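Local coordinates for protein 5-Carboxyvanillate Decarboxylase (Novosphingobium aromaticivorans, PDB 4QRN) that probably removes a carboxyl group from 5-carboxyvanillate, as a manganese-binding decarboxylase of the amidohydrolase superfamily, at residues Gln258-Leu272 and Ala318-Met332. Numbering follows the deposited sequence. Where two conformers were deposited one is given.
Sequences QIMVGHMGEALPYWL and AIKFCQQVMGEDRVM. With 1DF (4-hydroxy-3-methoxy-5-nitrobenzoic acid), chain F.
M264 reaches across to helix 318-326 and fills the groove between A318, I319, C322 and V331. Its flexible thioether suits the place, crossing I319 and V331 at about a right angle: bends at chi2 (71°) and chi3 carry CE past the helix to 3.7 Å from CG1 of V331, while SD rests 3.7 Å from CG1 of I319. Beside it P269, rigid and compact, faces C322, a small residue suited to this position; helices 268-272 and 318-326 run 9.8 Å apart at 63°. F321 turns a ring edge to the backbone of P269, with CE1 3.5 Å from the carbonyl O, and one face to CD1 of Y270. The hydroxyl of Y270 is hydrogen-bonded to the M264 carbonyl of the second subunit, so this packing borders the dimer interface. Toward partly exposed Q258 contacts are sparser: the methyls of M260 and M332 meet, and long R330, its NE held by the V306 carbonyl, donates from NH2 to OE1 of Q258 (2.8 Å, 142°) in the carbonyl plane. Away from these contacts, H263 NE2 is hydrogen-bonded to D336 and, weakly, to nitro O11 of the inhibitor. Such helix packing outside parallel strands, with ligand-binding residues at the strand ends, is characteristic of the amidohydrolase (beta/alpha)8 barrel.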
# COMPACT_ATOMS: atom_id res chain seq x y z
N GLN A 258 22.07 2.36 -4.69
CA GLN A 258 20.89 3.21 -4.67
C GLN A 258 19.78 2.51 -5.45
O GLN A 258 20.00 2.10 -6.59
CB GLN A 258 21.17 4.57 -5.32
CG GLN A 258 22.32 5.32 -4.64
CD GLN A 258 22.01 5.66 -3.19
OE1 GLN A 258 20.98 6.27 -2.91
NE2 GLN A 258 22.87 5.23 -2.26
N ILE A 259 18.61 2.40 -4.83
CA ILE A 259 17.41 1.90 -5.50
C ILE A 259 16.40 3.02 -5.58
O ILE A 259 16.07 3.65 -4.58
CB ILE A 259 16.81 0.66 -4.81
CG1 ILE A 259 17.83 -0.48 -4.80
CG2 ILE A 259 15.49 0.26 -5.54
CD1 ILE A 259 17.33 -1.79 -4.16
N MET A 260 15.92 3.27 -6.80
CA MET A 260 14.88 4.23 -7.10
C MET A 260 13.54 3.54 -7.27
O MET A 260 13.48 2.48 -7.88
CB MET A 260 15.22 4.95 -8.41
CG MET A 260 16.49 5.75 -8.39
SD MET A 260 16.98 6.24 -10.06
CE MET A 260 18.29 7.36 -9.68
N VAL A 261 12.49 4.16 -6.75
CA VAL A 261 11.12 3.75 -7.04
C VAL A 261 10.29 4.99 -7.33
O VAL A 261 10.61 6.10 -6.88
CB VAL A 261 10.48 2.93 -5.91
CG1 VAL A 261 11.13 1.55 -5.79
CG2 VAL A 261 10.54 3.68 -4.60
N GLY A 262 9.24 4.78 -8.09
CA GLY A 262 8.31 5.83 -8.47
C GLY A 262 7.11 5.91 -7.54
O GLY A 262 7.09 5.39 -6.42
N HIS A 263 6.10 6.66 -8.02
CA HIS A 263 4.78 6.67 -7.39
C HIS A 263 4.89 7.01 -5.92
O HIS A 263 4.21 6.44 -5.07
CB HIS A 263 4.04 5.35 -7.68
CG HIS A 263 4.24 4.92 -9.10
ND1 HIS A 263 5.12 3.93 -9.45
CD2 HIS A 263 3.82 5.48 -10.27
CE1 HIS A 263 5.19 3.85 -10.77
NE2 HIS A 263 4.41 4.78 -11.29
N MET A 264 5.72 8.02 -5.64
CA MET A 264 5.86 8.56 -4.29
C MET A 264 6.35 7.52 -3.29
O MET A 264 6.11 7.63 -2.08
CB MET A 264 4.56 9.24 -3.82
CG MET A 264 4.74 10.63 -3.21
SD MET A 264 5.19 11.87 -4.47
CE MET A 264 6.94 11.99 -4.26
N GLY A 265 7.13 6.56 -3.77
CA GLY A 265 7.74 5.58 -2.87
C GLY A 265 6.89 4.35 -2.63
O GLY A 265 7.18 3.59 -1.71
N GLU A 266 5.86 4.15 -3.45
CA GLU A 266 5.01 2.95 -3.38
C GLU A 266 4.47 2.78 -1.95
O GLU A 266 4.44 1.69 -1.39
CB GLU A 266 5.75 1.70 -3.88
CG GLU A 266 6.48 1.90 -5.23
CD GLU A 266 5.60 2.09 -6.46
OE1 GLU A 266 4.36 2.14 -6.32
OE2 GLU A 266 6.17 2.20 -7.59
N ALA A 267 4.07 3.91 -1.37
CA ALA A 267 3.49 4.03 -0.03
C ALA A 267 4.47 3.85 1.12
O ALA A 267 4.09 4.13 2.26
CB ALA A 267 2.25 3.09 0.17
N LEU A 268 5.68 3.35 0.87
CA LEU A 268 6.56 3.05 1.99
C LEU A 268 6.87 4.27 2.87
O LEU A 268 6.91 4.11 4.09
CB LEU A 268 7.83 2.32 1.53
CG LEU A 268 7.61 0.99 0.79
CD1 LEU A 268 8.94 0.24 0.69
CD2 LEU A 268 6.57 0.09 1.42
N PRO A 269 7.04 5.48 2.31
CA PRO A 269 7.29 6.62 3.20
C PRO A 269 6.13 6.87 4.17
O PRO A 269 6.36 7.28 5.32
CB PRO A 269 7.52 7.79 2.22
CG PRO A 269 8.09 7.08 0.98
CD PRO A 269 7.24 5.82 0.89
N TYR A 270 4.89 6.66 3.71
CA TYR A 270 3.73 6.88 4.54
C TYR A 270 3.60 5.80 5.61
O TYR A 270 3.21 6.08 6.75
CB TYR A 270 2.51 6.94 3.66
CG TYR A 270 1.21 7.32 4.36
CD1 TYR A 270 0.96 8.62 4.74
CD2 TYR A 270 0.22 6.36 4.58
CE1 TYR A 270 -0.27 8.96 5.33
CE2 TYR A 270 -0.99 6.69 5.15
CZ TYR A 270 -1.23 7.99 5.52
OH TYR A 270 -2.43 8.36 6.06
N TRP A 271 3.95 4.57 5.25
CA TRP A 271 3.91 3.45 6.18
C TRP A 271 5.10 3.42 7.14
O TRP A 271 5.18 2.51 7.97
CB TRP A 271 3.95 2.14 5.41
CG TRP A 271 2.70 1.69 4.74
CD1 TRP A 271 2.56 1.43 3.40
CD2 TRP A 271 1.47 1.29 5.36
NE1 TRP A 271 1.31 0.90 3.15
CE2 TRP A 271 0.63 0.80 4.34
CE3 TRP A 271 1.04 1.25 6.68
CZ2 TRP A 271 -0.64 0.29 4.60
CZ3 TRP A 271 -0.24 0.75 6.94
CH2 TRP A 271 -1.04 0.27 5.92
N LEU A 272 6.05 4.35 7.03
CA LEU A 272 7.36 4.15 7.65
C LEU A 272 7.30 3.84 9.14
O LEU A 272 8.03 2.96 9.62
CB LEU A 272 8.21 5.39 7.43
CG LEU A 272 9.61 5.33 8.01
CD1 LEU A 272 10.43 4.13 7.45
CD2 LEU A 272 10.31 6.68 7.74
N ALA A 318 1.45 14.99 -0.96
CA ALA A 318 2.22 13.75 -0.94
C ALA A 318 3.69 14.01 -1.26
O ALA A 318 4.58 13.42 -0.63
CB ALA A 318 1.64 12.74 -1.89
N ILE A 319 3.96 14.89 -2.22
CA ILE A 319 5.34 15.23 -2.53
C ILE A 319 6.02 15.83 -1.30
O ILE A 319 7.13 15.45 -0.95
CB ILE A 319 5.40 16.21 -3.73
CG1 ILE A 319 4.89 15.51 -4.99
CG2 ILE A 319 6.81 16.73 -3.91
CD1 ILE A 319 4.58 16.48 -6.10
N LYS A 320 5.36 16.79 -0.66
CA LYS A 320 5.96 17.44 0.49
C LYS A 320 6.16 16.47 1.64
O LYS A 320 7.16 16.55 2.35
CB LYS A 320 5.11 18.64 0.93
CG LYS A 320 5.23 19.84 0.00
CD LYS A 320 4.40 21.02 0.48
CE LYS A 320 4.73 22.29 -0.29
NZ LYS A 320 3.87 23.43 0.18
N PHE A 321 5.21 15.57 1.85
CA PHE A 321 5.33 14.58 2.91
C PHE A 321 6.59 13.74 2.67
O PHE A 321 7.42 13.51 3.55
CB PHE A 321 4.09 13.69 2.92
CG PHE A 321 4.14 12.60 3.97
CD1 PHE A 321 4.78 11.40 3.69
CD2 PHE A 321 3.56 12.77 5.21
CE1 PHE A 321 4.85 10.39 4.64
CE2 PHE A 321 3.64 11.77 6.16
CZ PHE A 321 4.29 10.58 5.88
N CYS A 322 6.72 13.30 1.42
CA CYS A 322 7.82 12.44 1.08
C CYS A 322 9.17 13.20 1.18
O CYS A 322 10.17 12.64 1.63
CB CYS A 322 7.55 11.90 -0.33
SG CYS A 322 8.53 10.51 -0.82
N GLN A 323 9.19 14.47 0.77
CA GLN A 323 10.39 15.28 0.91
C GLN A 323 10.79 15.40 2.38
O GLN A 323 11.98 15.38 2.72
CB GLN A 323 10.19 16.70 0.35
CG GLN A 323 10.16 16.72 -1.17
CD GLN A 323 9.75 18.09 -1.70
OE1 GLN A 323 8.89 18.75 -1.12
NE2 GLN A 323 10.36 18.53 -2.81
N GLN A 324 9.82 15.53 3.27
CA GLN A 324 10.13 15.60 4.69
C GLN A 324 10.70 14.27 5.20
O GLN A 324 11.67 14.28 5.98
CB GLN A 324 8.88 16.01 5.46
CG GLN A 324 9.16 16.26 6.96
CD GLN A 324 7.90 16.35 7.80
OE1 GLN A 324 6.88 16.89 7.37
NE2 GLN A 324 7.97 15.81 9.02
N VAL A 325 10.12 13.15 4.80
CA VAL A 325 10.56 11.85 5.30
C VAL A 325 11.93 11.45 4.75
O VAL A 325 12.80 10.97 5.47
CB VAL A 325 9.53 10.75 4.92
CG1 VAL A 325 10.08 9.35 5.21
CG2 VAL A 325 8.22 10.98 5.67
N MET A 326 12.11 11.64 3.44
CA MET A 326 13.30 11.15 2.74
C MET A 326 14.42 12.19 2.73
O MET A 326 15.58 11.82 2.55
CB MET A 326 13.00 10.89 1.25
CG MET A 326 11.81 10.09 0.86
SD MET A 326 12.08 8.36 0.78
CE MET A 326 13.59 8.16 -0.17
N GLY A 327 14.06 13.47 2.82
CA GLY A 327 14.95 14.57 2.49
C GLY A 327 14.64 15.12 1.11
O GLY A 327 14.42 14.36 0.15
N GLU A 328 14.67 16.44 0.98
CA GLU A 328 14.34 17.05 -0.31
C GLU A 328 15.34 16.74 -1.41
O GLU A 328 15.01 16.91 -2.58
CB GLU A 328 14.16 18.55 -0.17
CG GLU A 328 15.43 19.27 0.13
CD GLU A 328 15.28 20.77 0.09
OE1 GLU A 328 14.13 21.26 0.16
OE2 GLU A 328 16.30 21.48 -0.00
N ASP A 329 16.53 16.25 -1.08
CA ASP A 329 17.50 15.86 -2.09
C ASP A 329 17.18 14.50 -2.71
O ASP A 329 17.88 14.10 -3.64
CB ASP A 329 18.92 15.75 -1.51
CG ASP A 329 19.52 17.06 -1.10
OD1 ASP A 329 18.92 18.12 -1.34
OD2 ASP A 329 20.64 17.00 -0.55
N ARG A 330 16.18 13.78 -2.18
CA ARG A 330 15.99 12.38 -2.53
C ARG A 330 14.66 12.13 -3.23
O ARG A 330 14.27 10.98 -3.40
CB ARG A 330 16.14 11.49 -1.29
CG ARG A 330 17.50 11.64 -0.64
CD ARG A 330 17.75 10.58 0.43
NE ARG A 330 18.00 9.25 -0.13
CZ ARG A 330 19.17 8.84 -0.61
NH1 ARG A 330 20.22 9.65 -0.60
NH2 ARG A 330 19.29 7.62 -1.09
N VAL A 331 14.00 13.21 -3.67
CA VAL A 331 12.69 13.14 -4.33
C VAL A 331 12.78 13.89 -5.65
O VAL A 331 13.17 15.07 -5.67
CB VAL A 331 11.59 13.74 -3.43
CG1 VAL A 331 10.23 13.69 -4.11
CG2 VAL A 331 11.57 13.04 -2.07
N MET A 332 12.40 13.22 -6.74
CA MET A 332 12.56 13.72 -8.11
C MET A 332 11.24 13.74 -8.85
O MET A 332 10.38 12.88 -8.64
CB MET A 332 13.53 12.78 -8.86
CG MET A 332 14.96 12.87 -8.36
SD MET A 332 16.04 11.61 -9.06
CE MET A 332 15.55 10.17 -8.10
C1 1DF F . 0.64 2.07 -16.45
CO1 1DF F . 1.21 2.93 -15.55
CO2 1DF F . 1.47 1.15 -17.13
CM1 1DF F . 2.64 2.89 -15.44
CM2 1DF F . 2.85 1.25 -17.10
OM 1DF F . 3.69 0.41 -17.78
CZ 1DF F . 3.48 2.22 -16.33
CC 1DF F . -0.82 2.02 -16.68
CV 1DF F . 3.11 -0.76 -18.36
O1 1DF F . -1.50 3.12 -16.50
O2 1DF F . -1.33 0.96 -17.04
O3 1DF F . 4.75 2.45 -16.41
N 1DF F . 3.18 3.44 -14.15
O11 1DF F . 4.34 3.35 -13.85
O22 1DF F . 2.34 3.85 -13.30